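Local coordinates for protein imine reductase (Bacillus cereus, PDB 4D3D) that catalyses the NADPH-dependent, S-selective reduction of the cyclic imine 2-methylpyrroline, as a two-domain oxidoreductase of the imine reductase family, at residues B[77-82]-B[104-109]; B[38-43]-B[164-169]; B[205-210]-B[269-274]; B[254-259]-B[278-283]. All coordinates share one frame; numbering follows the deposited sequence.

Contact 1 (B[77-82]-B[104-109])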
loop_
_atom_site.group_PDB
_atom_site.type_symbol
_atom_site.label_atom_id
_atom_site.label_comp_id
_atom_site.label_asym_id
_atom_site.label_seq_id
_atom_site.Cartn_x
_atom_site.Cartn_y
_atom_site.Cartn_z
ATOM N N ALA B 77 35.250 -15.625 -24.799
ATOM C CA ALA B 77 36.043 -15.776 -23.576
ATOM C C ALA B 77 35.520 -16.806 -22.579
ATOM O O ALA B 77 36.306 -17.423 -21.795
ATOM C CB ALA B 77 36.232 -14.445 -22.885
ATOM N N ASN B 78 34.189 -16.912 -22.479
ATOM C CA ASN B 78 33.580 -17.675 -21.419
ATOM C C ASN B 78 32.215 -18.223 -21.863
ATOM O O ASN B 78 31.547 -17.688 -22.790
ATOM C CB ASN B 78 33.350 -16.809 -20.138
ATOM C CG ASN B 78 34.597 -16.384 -19.459
ATOM O OD1 ASN B 78 35.012 -15.203 -19.514
ATOM N ND2 ASN B 78 35.260 -17.319 -18.862
ATOM N N GLU B 79 31.768 -19.248 -21.129
ATOM C CA GLU B 79 30.412 -19.802 -21.271
ATOM C C GLU B 79 29.362 -18.886 -20.657
ATOM O O GLU B 79 28.333 -18.637 -21.258
ATOM C CB GLU B 79 30.349 -21.137 -20.528
ATOM C CG GLU B 79 28.978 -21.776 -20.465
ATOM C CD GLU B 79 29.070 -23.142 -19.729
ATOM O OE1 GLU B 79 29.617 -23.214 -18.603
ATOM O OE2 GLU B 79 28.698 -24.132 -20.357
ATOM N N LEU B 80 29.681 -18.363 -19.474
ATOM C CA LEU B 80 28.745 -17.482 -18.745
ATOM C C LEU B 80 28.999 -15.994 -19.026
ATOM O O LEU B 80 30.148 -15.504 -18.828
ATOM C CB LEU B 80 28.867 -17.777 -17.256
ATOM C CG LEU B 80 27.854 -17.037 -16.383
ATOM C CD1 LEU B 80 26.452 -17.485 -16.678
ATOM C CD2 LEU B 80 28.169 -17.215 -14.899
ATOM N N VAL B 81 27.927 -15.305 -19.487
ATOM C CA VAL B 81 27.993 -13.900 -19.924
ATOM C C VAL B 81 26.924 -13.156 -19.145
ATOM O O VAL B 81 25.747 -13.396 -19.347
ATOM C CB VAL B 81 27.713 -13.832 -21.429
ATOM C CG1 VAL B 81 27.725 -12.378 -21.877
ATOM C CG2 VAL B 81 28.675 -14.732 -22.207
ATOM N N ILE B 82 27.351 -12.262 -18.248
ATOM C CA ILE B 82 26.411 -11.375 -17.553
ATOM C C ILE B 82 26.083 -10.144 -18.417
ATOM O O ILE B 82 26.993 -9.439 -18.815
ATOM C CB ILE B 82 26.997 -10.917 -16.207
ATOM C CG1 ILE B 82 27.480 -12.062 -15.306
ATOM C CG2 ILE B 82 26.005 -9.994 -15.476
ATOM C CD1 ILE B 82 26.567 -13.178 -15.103
ATOM N N GLY B 104 26.016 -22.506 -27.153
ATOM C CA GLY B 104 26.658 -22.884 -25.939
ATOM C C GLY B 104 26.862 -21.793 -24.875
ATOM O O GLY B 104 27.449 -22.027 -23.859
ATOM N N LYS B 105 26.445 -20.584 -25.171
ATOM C CA LYS B 105 26.611 -19.485 -24.221
ATOM C C LYS B 105 25.388 -19.463 -23.302
ATOM O O LYS B 105 24.296 -19.841 -23.731
ATOM C CB LYS B 105 26.715 -18.183 -24.982
ATOM C CG LYS B 105 27.892 -18.111 -25.961
ATOM C CD LYS B 105 29.204 -18.444 -25.261
ATOM C CE LYS B 105 30.371 -18.696 -26.266
ATOM N NZ LYS B 105 31.628 -18.989 -25.551
ATOM N N VAL B 106 25.614 -18.957 -22.093
ATOM C CA VAL B 106 24.499 -18.755 -21.111
ATOM C C VAL B 106 24.496 -17.254 -20.797
ATOM O O VAL B 106 25.509 -16.742 -20.227
ATOM C CB VAL B 106 24.764 -19.547 -19.831
ATOM C CG1 VAL B 106 23.675 -19.264 -18.779
ATOM C CG2 VAL B 106 24.771 -21.025 -20.146
ATOM N N LEU B 107 23.455 -16.557 -21.230
ATOM C CA LEU B 107 23.306 -15.113 -21.114
ATOM C C LEU B 107 22.443 -14.853 -19.867
ATOM O O LEU B 107 21.329 -15.378 -19.788
ATOM C CB LEU B 107 22.576 -14.509 -22.337
ATOM C CG LEU B 107 23.327 -14.415 -23.674
ATOM C CD1 LEU B 107 24.758 -13.904 -23.547
ATOM C CD2 LEU B 107 23.386 -15.792 -24.353
ATOM N N VAL B 108 22.953 -14.074 -18.931
ATOM C CA VAL B 108 22.161 -13.713 -17.733
ATOM C C VAL B 108 21.725 -12.260 -17.952
ATOM O O VAL B 108 22.529 -11.312 -17.805
ATOM C CB VAL B 108 23.013 -13.891 -16.446
ATOM C CG1 VAL B 108 22.201 -13.530 -15.182
ATOM C CG2 VAL B 108 23.552 -15.269 -16.334
ATOM N N ASN B 109 20.448 -12.054 -18.200
ATOM C CA ASN B 109 19.906 -10.742 -18.546
ATOM C C ASN B 109 19.436 -10.100 -17.296
ATOM O O ASN B 109 18.445 -10.580 -16.716
ATOM C CB ASN B 109 18.683 -10.895 -19.450
ATOM C CG ASN B 109 19.003 -10.664 -20.887
ATOM O OD1 ASN B 109 19.131 -11.623 -21.708
ATOM N ND2 ASN B 109 19.233 -9.403 -21.209
#

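Contact 2 (B[38-43]-B[164-169])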
loop_
_atom_site.group_PDB
_atom_site.type_symbol
_atom_site.label_atom_id
_atom_site.label_comp_id
_atom_site.label_asym_id
_atom_site.label_seq_id
_atom_site.Cartn_x
_atom_site.Cartn_y
_atom_site.Cartn_z
ATOM N N ASP B 38 33.771 -5.950 -10.188
ATOM C CA ASP B 38 34.659 -5.659 -9.045
ATOM C C ASP B 38 34.621 -6.794 -8.003
ATOM O O ASP B 38 35.672 -7.292 -7.520
ATOM C CB ASP B 38 34.189 -4.318 -8.466
ATOM C CG ASP B 38 35.260 -3.567 -7.796
ATOM O OD1 ASP B 38 36.186 -3.088 -8.493
ATOM O OD2 ASP B 38 35.161 -3.443 -6.567
ATOM N N VAL B 39 33.414 -7.243 -7.679
ATOM C CA VAL B 39 33.253 -8.339 -6.723
ATOM C C VAL B 39 33.751 -9.635 -7.256
ATOM O O VAL B 39 34.402 -10.377 -6.532
ATOM C CB VAL B 39 31.799 -8.509 -6.295
ATOM C CG1 VAL B 39 31.570 -9.816 -5.529
ATOM C CG2 VAL B 39 31.450 -7.337 -5.433
ATOM N N PHE B 40 33.495 -9.922 -8.545
ATOM C CA PHE B 40 34.101 -11.095 -9.129
ATOM C C PHE B 40 35.661 -11.047 -9.000
ATOM O O PHE B 40 36.250 -12.074 -8.664
ATOM C CB PHE B 40 33.702 -11.283 -10.617
ATOM C CG PHE B 40 32.312 -11.816 -10.840
ATOM C CD1 PHE B 40 31.841 -12.949 -10.174
ATOM C CD2 PHE B 40 31.475 -11.200 -11.795
ATOM C CE1 PHE B 40 30.542 -13.427 -10.383
ATOM C CE2 PHE B 40 30.190 -11.707 -12.065
ATOM C CZ PHE B 40 29.734 -12.828 -11.360
ATOM N N LEU B 41 36.272 -9.889 -9.302
ATOM C CA LEU B 41 37.756 -9.748 -9.220
ATOM C C LEU B 41 38.247 -9.988 -7.798
ATOM O O LEU B 41 39.213 -10.725 -7.574
ATOM C CB LEU B 41 38.252 -8.369 -9.709
ATOM C CG LEU B 41 38.198 -8.212 -11.246
ATOM C CD1 LEU B 41 38.321 -6.741 -11.639
ATOM C CD2 LEU B 41 39.237 -9.090 -11.981
ATOM N N GLU B 42 37.538 -9.411 -6.859
ATOM C CA GLU B 42 37.863 -9.608 -5.446
ATOM C C GLU B 42 37.845 -11.086 -5.039
ATOM O O GLU B 42 38.660 -11.494 -4.234
ATOM C CB GLU B 42 36.898 -8.812 -4.594
ATOM C CG GLU B 42 37.136 -8.908 -3.091
ATOM C CD GLU B 42 36.072 -8.167 -2.312
ATOM O OE1 GLU B 42 35.389 -7.321 -2.931
ATOM O OE2 GLU B 42 35.921 -8.442 -1.097
ATOM N N TYR B 43 36.937 -11.878 -5.593
ATOM C CA TYR B 43 36.809 -13.274 -5.230
ATOM C C TYR B 43 37.640 -14.161 -6.136
ATOM O O TYR B 43 37.425 -15.393 -6.190
ATOM C CB TYR B 43 35.296 -13.698 -5.148
ATOM C CG TYR B 43 34.650 -13.217 -3.837
ATOM C CD1 TYR B 43 34.225 -11.904 -3.692
ATOM C CD2 TYR B 43 34.552 -14.054 -2.713
ATOM C CE1 TYR B 43 33.679 -11.421 -2.486
ATOM C CE2 TYR B 43 34.014 -13.582 -1.507
ATOM C CZ TYR B 43 33.596 -12.266 -1.390
ATOM O OH TYR B 43 33.046 -11.790 -0.208
ATOM N N ARG B 164 24.702 -21.343 -10.494
ATOM C CA ARG B 164 24.284 -20.750 -9.263
ATOM C C ARG B 164 25.416 -20.313 -8.370
ATOM O O ARG B 164 25.364 -19.255 -7.748
ATOM C CB ARG B 164 23.405 -21.777 -8.543
ATOM C CG ARG B 164 23.087 -21.526 -7.127
ATOM C CD ARG B 164 22.103 -22.661 -6.799
ATOM N NE ARG B 164 21.446 -22.227 -5.647
ATOM C CZ ARG B 164 20.196 -22.464 -5.327
ATOM N NH1 ARG B 164 19.394 -23.221 -6.068
ATOM N NH2 ARG B 164 19.774 -21.926 -4.208
ATOM N N GLU B 165 26.410 -21.166 -8.282
ATOM C CA GLU B 165 27.571 -20.852 -7.466
ATOM C C GLU B 165 28.235 -19.523 -7.863
ATOM O O GLU B 165 28.533 -18.678 -7.016
ATOM C CB GLU B 165 28.552 -22.020 -7.549
ATOM C CG GLU B 165 29.793 -21.814 -6.683
ATOM C CD GLU B 165 30.686 -23.063 -6.562
ATOM O OE1 GLU B 165 30.872 -23.844 -7.507
ATOM O OE2 GLU B 165 31.197 -23.281 -5.471
ATOM N N THR B 166 28.473 -19.319 -9.162
ATOM C CA THR B 166 29.017 -18.048 -9.611
ATOM C C THR B 166 28.036 -16.872 -9.315
ATOM O O THR B 166 28.450 -15.802 -8.878
ATOM C CB THR B 166 29.318 -18.104 -11.134
ATOM O OG1 THR B 166 30.265 -19.142 -11.375
ATOM C CG2 THR B 166 29.828 -16.762 -11.644
ATOM N N LEU B 167 26.758 -17.042 -9.650
ATOM C CA LEU B 167 25.774 -15.970 -9.431
ATOM C C LEU B 167 25.733 -15.589 -7.952
ATOM O O LEU B 167 25.591 -14.458 -7.635
ATOM C CB LEU B 167 24.360 -16.381 -9.941
ATOM C CG LEU B 167 24.352 -16.545 -11.468
ATOM C CD1 LEU B 167 23.008 -17.111 -11.895
ATOM C CD2 LEU B 167 24.662 -15.227 -12.170
ATOM N N GLU B 168 25.867 -16.569 -7.058
ATOM C CA GLU B 168 25.808 -16.304 -5.589
ATOM C C GLU B 168 27.049 -15.633 -4.994
ATOM O O GLU B 168 27.037 -15.182 -3.844
ATOM C CB GLU B 168 25.416 -17.601 -4.855
ATOM C CG GLU B 168 23.954 -17.922 -5.035
ATOM C CD GLU B 168 23.487 -19.211 -4.404
ATOM O OE1 GLU B 168 24.275 -19.939 -3.792
ATOM O OE2 GLU B 168 22.312 -19.529 -4.547
ATOM N N VAL B 169 28.103 -15.467 -5.795
ATOM C CA VAL B 169 29.165 -14.545 -5.420
ATOM C C VAL B 169 28.651 -13.088 -5.381
ATOM O O VAL B 169 29.090 -12.264 -4.573
ATOM C CB VAL B 169 30.325 -14.655 -6.429
ATOM C CG1 VAL B 169 31.373 -13.591 -6.179
ATOM C CG2 VAL B 169 30.877 -16.065 -6.424
#

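Contact 3 (B[205-210]-B[269-274])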
loop_
_atom_site.group_PDB
_atom_site.type_symbol
_atom_site.label_atom_id
_atom_site.label_comp_id
_atom_site.label_asym_id
_atom_site.label_seq_id
_atom_site.Cartn_x
_atom_site.Cartn_y
_atom_site.Cartn_z
ATOM N N LEU B 205 -0.201 12.133 4.344
ATOM C CA LEU B 205 0.623 13.146 5.020
ATOM C C LEU B 205 0.243 14.560 4.578
ATOM O O LEU B 205 0.152 15.504 5.428
ATOM C CB LEU B 205 2.097 12.860 4.838
ATOM C CG LEU B 205 3.046 13.871 5.464
ATOM C CD1 LEU B 205 2.838 13.920 6.986
ATOM C CD2 LEU B 205 4.440 13.452 5.104
ATOM N N ALA B 206 -0.040 14.799 3.285
ATOM C CA ALA B 206 -0.443 16.114 2.873
ATOM C C ALA B 206 -1.742 16.609 3.554
ATOM O O ALA B 206 -1.922 17.821 3.888
ATOM C CB ALA B 206 -0.632 16.165 1.372
ATOM N N ILE B 207 -2.719 15.673 3.689
ATOM C CA ILE B 207 -3.971 15.940 4.437
ATOM C C ILE B 207 -3.609 16.288 5.880
ATOM O O ILE B 207 -4.185 17.277 6.399
ATOM C CB ILE B 207 -4.933 14.756 4.362
ATOM C CG1 ILE B 207 -5.384 14.501 2.933
ATOM C CG2 ILE B 207 -6.199 15.018 5.244
ATOM C CD1 ILE B 207 -6.179 13.222 2.750
ATOM N N ALA B 208 -2.747 15.534 6.508
ATOM C CA ALA B 208 -2.401 15.717 7.932
ATOM C C ALA B 208 -1.745 17.116 8.073
ATOM O O ALA B 208 -2.103 17.891 8.916
ATOM C CB ALA B 208 -1.425 14.706 8.343
ATOM N N ASN B 209 -0.815 17.403 7.186
ATOM C CA ASN B 209 -0.186 18.761 7.171
ATOM C C ASN B 209 -1.216 19.880 7.042
ATOM O O ASN B 209 -1.092 20.903 7.739
ATOM C CB ASN B 209 0.899 18.923 6.054
ATOM C CG ASN B 209 2.141 18.047 6.186
ATOM O OD1 ASN B 209 2.898 17.947 5.184
ATOM N ND2 ASN B 209 2.403 17.424 7.295
ATOM N N ALA B 210 -2.204 19.749 6.183
ATOM C CA ALA B 210 -3.204 20.789 6.006
ATOM C C ALA B 210 -4.019 21.028 7.309
ATOM O O ALA B 210 -4.571 22.092 7.475
ATOM C CB ALA B 210 -4.090 20.486 4.855
ATOM N N ALA B 269 -9.530 19.511 2.576
ATOM C CA ALA B 269 -8.173 19.864 2.922
ATOM C C ALA B 269 -7.402 20.588 1.792
ATOM O O ALA B 269 -6.285 20.969 2.009
ATOM C CB ALA B 269 -7.377 18.674 3.443
ATOM N N GLY B 270 -8.069 20.755 0.668
ATOM C CA GLY B 270 -7.502 21.300 -0.564
ATOM C C GLY B 270 -6.413 20.475 -1.179
ATOM O O GLY B 270 -5.542 20.989 -1.881
ATOM N N ILE B 271 -6.410 19.188 -0.912
ATOM C CA ILE B 271 -5.321 18.267 -1.440
ATOM C C ILE B 271 -5.786 17.679 -2.782
ATOM O O ILE B 271 -6.966 17.506 -3.048
ATOM C CB ILE B 271 -5.043 17.212 -0.348
ATOM C CG1 ILE B 271 -4.493 17.871 0.946
ATOM C CG2 ILE B 271 -4.108 16.064 -0.822
ATOM C CD1 ILE B 271 -3.384 18.881 0.708
ATOM N N ASP B 272 -4.811 17.368 -3.652
ATOM C CA ASP B 272 -5.123 16.784 -4.976
ATOM C C ASP B 272 -5.929 15.509 -4.825
ATOM O O ASP B 272 -5.585 14.626 -4.070
ATOM C CB ASP B 272 -3.820 16.449 -5.725
ATOM C CG ASP B 272 -4.059 16.078 -7.212
ATOM O OD1 ASP B 272 -4.367 16.973 -8.015
ATOM O OD2 ASP B 272 -3.851 14.912 -7.534
ATOM N N ILE B 273 -6.986 15.448 -5.603
ATOM C CA ILE B 273 -7.994 14.394 -5.542
ATOM C C ILE B 273 -7.686 13.151 -6.416
ATOM O O ILE B 273 -8.329 12.147 -6.284
ATOM C CB ILE B 273 -9.353 14.985 -6.014
ATOM C CG1 ILE B 273 -10.445 14.246 -5.379
ATOM C CG2 ILE B 273 -9.554 15.043 -7.522
ATOM C CD1 ILE B 273 -10.516 14.744 -3.958
ATOM N N ALA B 274 -6.731 13.232 -7.361
ATOM C CA ALA B 274 -6.636 12.185 -8.375
ATOM C C ALA B 274 -6.470 10.795 -7.830
ATOM O O ALA B 274 -7.148 9.868 -8.351
ATOM C CB ALA B 274 -5.452 12.470 -9.312
#

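Contact 4 (B[254-259]-B[278-283])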
loop_
_atom_site.group_PDB
_atom_site.type_symbol
_atom_site.label_atom_id
_atom_site.label_comp_id
_atom_site.label_asym_id
_atom_site.label_seq_id
_atom_site.Cartn_x
_atom_site.Cartn_y
_atom_site.Cartn_z
ATOM N N MET B 254 -20.130 -0.923 2.007
ATOM C CA MET B 254 -19.561 -0.235 3.188
ATOM C C MET B 254 -18.129 0.336 2.852
ATOM O O MET B 254 -17.772 1.425 3.364
ATOM C CB MET B 254 -19.512 -1.129 4.412
ATOM C CG MET B 254 -20.852 -1.634 4.910
ATOM S SD MET B 254 -21.886 -0.264 5.410
ATOM C CE MET B 254 -21.270 0.062 7.057
ATOM N N GLY B 255 -17.374 -0.412 2.107
ATOM C CA GLY B 255 -16.072 0.069 1.579
ATOM C C GLY B 255 -16.224 1.293 0.743
ATOM O O GLY B 255 -15.465 2.237 0.881
ATOM N N LEU B 256 -17.199 1.283 -0.205
ATOM C CA LEU B 256 -17.451 2.480 -1.003
ATOM C C LEU B 256 -17.732 3.740 -0.162
ATOM O O LEU B 256 -17.194 4.790 -0.327
ATOM C CB LEU B 256 -18.673 2.269 -1.948
ATOM C CG LEU B 256 -19.137 3.458 -2.744
ATOM C CD1 LEU B 256 -18.099 3.950 -3.732
ATOM C CD2 LEU B 256 -20.516 3.155 -3.430
ATOM N N ALA B 257 -18.604 3.587 0.868
ATOM C CA ALA B 257 -18.892 4.686 1.714
ATOM C C ALA B 257 -17.646 5.225 2.464
ATOM O O ALA B 257 -17.486 6.414 2.637
ATOM C CB ALA B 257 -19.935 4.252 2.755
ATOM N N SER B 258 -16.806 4.323 2.894
ATOM C CA SER B 258 -15.558 4.677 3.536
ATOM C C SER B 258 -14.577 5.472 2.597
ATOM O O SER B 258 -14.047 6.525 2.965
ATOM C CB SER B 258 -14.906 3.423 4.028
ATOM O OG SER B 258 -13.705 3.639 4.685
ATOM N N VAL B 259 -14.492 5.000 1.368
ATOM C CA VAL B 259 -13.677 5.691 0.380
ATOM C C VAL B 259 -14.226 7.051 0.066
ATOM O O VAL B 259 -13.498 8.032 -0.081
ATOM C CB VAL B 259 -13.499 4.822 -0.899
ATOM C CG1 VAL B 259 -12.729 5.599 -1.957
ATOM C CG2 VAL B 259 -12.757 3.545 -0.584
ATOM N N THR B 278 -9.408 7.872 -8.098
ATOM C CA THR B 278 -9.206 6.616 -8.845
ATOM C C THR B 278 -9.653 5.381 -8.042
ATOM O O THR B 278 -10.310 4.487 -8.536
ATOM C CB THR B 278 -7.739 6.499 -9.332
ATOM O OG1 THR B 278 -7.522 7.572 -10.287
ATOM C CG2 THR B 278 -7.542 5.188 -10.013
ATOM N N VAL B 279 -9.271 5.360 -6.750
ATOM C CA VAL B 279 -9.750 4.287 -5.851
ATOM C C VAL B 279 -11.279 4.256 -5.840
ATOM O O VAL B 279 -11.867 3.151 -5.980
ATOM C CB VAL B 279 -9.168 4.509 -4.425
ATOM C CG1 VAL B 279 -9.744 3.561 -3.404
ATOM C CG2 VAL B 279 -7.617 4.430 -4.416
ATOM N N LEU B 280 -11.887 5.426 -5.622
ATOM C CA LEU B 280 -13.342 5.550 -5.589
ATOM C C LEU B 280 -13.991 4.984 -6.892
ATOM O O LEU B 280 -14.968 4.262 -6.843
ATOM C CB LEU B 280 -13.754 7.034 -5.419
ATOM C CG LEU B 280 -15.268 7.270 -5.335
ATOM C CD1 LEU B 280 -15.829 6.471 -4.167
ATOM C CD2 LEU B 280 -15.565 8.747 -5.232
ATOM N N GLU B 281 -13.426 5.297 -8.032
ATOM C CA GLU B 281 -13.992 4.835 -9.291
ATOM C C GLU B 281 -13.881 3.326 -9.477
ATOM O O GLU B 281 -14.749 2.688 -10.074
ATOM C CB GLU B 281 -13.418 5.612 -10.451
ATOM C CG GLU B 281 -13.972 5.174 -11.851
ATOM C CD GLU B 281 -15.501 5.334 -12.065
ATOM O OE1 GLU B 281 -16.200 6.049 -11.251
ATOM O OE2 GLU B 281 -15.999 4.689 -13.065
ATOM N N VAL B 282 -12.836 2.709 -8.971
ATOM C CA VAL B 282 -12.740 1.240 -8.936
ATOM C C VAL B 282 -13.919 0.664 -8.124
ATOM O O VAL B 282 -14.609 -0.284 -8.556
ATOM C CB VAL B 282 -11.393 0.741 -8.388
ATOM C CG1 VAL B 282 -11.399 -0.759 -8.297
ATOM C CG2 VAL B 282 -10.226 1.163 -9.277
ATOM N N PHE B 283 -14.088 1.177 -6.899
ATOM C CA PHE B 283 -15.227 0.755 -6.036
ATOM C C PHE B 283 -16.565 0.934 -6.749
ATOM O O PHE B 283 -17.406 0.025 -6.693
ATOM C CB PHE B 283 -15.235 1.506 -4.720
ATOM C CG PHE B 283 -14.315 0.886 -3.651
ATOM C CD1 PHE B 283 -12.949 1.080 -3.688
ATOM C CD2 PHE B 283 -14.855 0.126 -2.639
ATOM C CE1 PHE B 283 -12.154 0.421 -2.771
ATOM C CE2 PHE B 283 -14.039 -0.485 -1.664
ATOM C CZ PHE B 283 -12.683 -0.292 -1.752
#

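Contact 1 (B[77-82]-B[104-109])
Asn78 O accepts a hydrogen bond from Lys105 NZ at 3.1 Å, the ammonium standing above the carbonyl plane, 60° out of it. A bend at chi2 (-53°) brings CD of Lys105 close to that oxygen, and the same NZ also donates to Leu75 O, so two backbone oxygens hold the ammonium. From Glu79 onward the backbones pair directly: Glu79 O takes Val106 N at 2.9 Å, while CG of Glu79 lies against Gly104 O. Leu80 CD1 lies 3.7 Å from Val108 CG2, and the same methyl also meets the side chain of Val106. Val81 is bonded through both its polar backbone atoms, N to Val106 O and O to Val108 N. Its CB packs 3.6 Å from Leu107 CD1, the two side chains side by side on the face of the sheet opposite Leu80. Ile82 returns to the Leu80 face and lays CD1 on Val108 CB at 3.9 Å. Strands 80-82 and 106-109 thus run parallel, their directions 21° apart. With helix 88-95 between them, and strand 23-27 bonded along the other edge of 80-83, they form a beta-alpha-beta crossover of the Rossmann-type, probably NADPH-binding domain.

Contact 2 (B[38-43]-B[164-169])
Phe40 and Val169 have the nearest CA atoms across the two segments, 7.1 Å apart, on helices that otherwise stand well apart. The axes of 38-42 and 164-169 come within 10.6 Å and cross at 109°, so contact is confined to the end of the first helix and one turn of the second. No hydrogen bond spans them. Val169 carries most of the packing through CG1, which lies anti to its backbone N (chi1 173°) and is met by three side chains. Val39 CG1 lies 3.8 Å from Val169 CG1, the two valines sliding past each other in opposite directions, and the same Val39 methyl touches Val169 O. Tyr43, the first residue beyond the helix, brings CG to 4.0 Å from Val169 CG1, and Phe40 adds its CD1 to that methyl. Farther out on the Phe40 ring, CE1 reaches Thr166: the carbonyl O sits at the ring edge, near its plane, at 3.5 Å, and CG2 lies 3.6 Å from CE1, the two side chains crossing at about a right angle. Tyr45 also packs on Thr166 and Val169, and its ring meets that of Phe40. Phe40 further touches Val47 of strand 46-50 and Leu170 at the end of helix 157-170, while Thr166 rests on Leu80 of strand 80-83; the contact therefore joins two helices over the Rossmann-type sheet.

Contact 3 (B[205-210]-B[269-274])
Ile271 reaches from the loop between helices 252-268 and 274-288 to the last turns of helix 182-210, its CB directed at Ala206 and Ile207. Of the two branches leaving CB, methyl CG2 lies 4.1 Å from Ala206 CB. The other, CG1, is anti to the carbonyl carbon (chi1 -63°) and comes within 3.9 Å of Ile207 N and 4.0 Å of Ile207 CG1, the two isoleucine side chains crossing at a slant. At the tip, CD1 touches Ala206 twice, at its O (3.7 Å) and its CB (3.9 Å). The loop itself begins with a Schellman motif: Gly270, at phi 64°, ends helix 252-268 with two bonds back into its last turn, and Asp272 precedes helix 274-288, where its OD2 accepts a weak capping bond from Ala274 N. This connection between two consecutive helices belongs to the all-helical C-terminal domain. Just before the glycine, Ala269 CB meets Ala210 CB at 4.0 Å and Ile207 CG2, while Ala269 O lies 3.6 Å from Ala210 CB. Across the dimer interface, Asp272 OD1 forms a salt bridge with Arg285 NH2 of the second subunit, and Lys304 of that subunit packs on Ile271.

Contact 4 (B[254-259]-B[278-283])
Val259 lays CG2 over one face of the Phe283 ring, 4.0 Å from its centroid and 15° off the ring normal, a CH-pi contact offset toward the rim. It belongs to an antiparallel pair of helices, the short segments 254-259 and 278-283 running at 159° with axes 9.6 Å apart, in the helical C-terminal domain. The other Val259 methyl, CG1, is anti to the backbone N (chi1 176°) and packs on the second helix, 3.7 Å from Leu280 CA and 3.9 Å from Val279 CG1. One turn earlier Gly255, without a side chain, presents bare backbone to the aromatic ring, its C 3.7 Å from Phe283 CE2. Phe283 CD2 also approaches Leu256 N. The second subunit adds to the packing: its Trp195 meets the Phe283 ring edge-to-face and packs on Val259, while NE1 of that tryptophan is hydrogen-bonded to Ser258 OG. Within the same chain, Leu280 also touches Glu260 and Val263, and Leu256 touches Arg284 and Met287 farther along the second helix. Between these two leucines, whose side chains cross on a slant, the packing is tight: Leu256 CD1 sits only 3.4 Å from Leu280 CD1, while Phe283 CB lies 3.9 Å from that same Leu256 methyl.

The four contacts fall into two groups on opposite sides of the chain's centre. Contact 1 is nested in sequence inside the loop closed by contact 2; their centres are 14 Å apart and they touch, Leu80 CD2 lying 3.7 Å from Thr166 CG2. Contacts 3 and 4, centres 18 Å apart, adjoin in sequence and alternate along the chain, and both face the second subunit. Contacts 1 and 4 are about 31 Å apart between nearest atoms. Gly255 of contact 4 is about 7 Å from a bound O-acetaldehydyl-hexaethylene glycol, a ligand whose pocket is lined by residues such as Met225, Phe232 and Tyr236, whereas Ile82 of contact 1 lies near a glycine-rich, Rossmann-type turn that probably serves the cofactor.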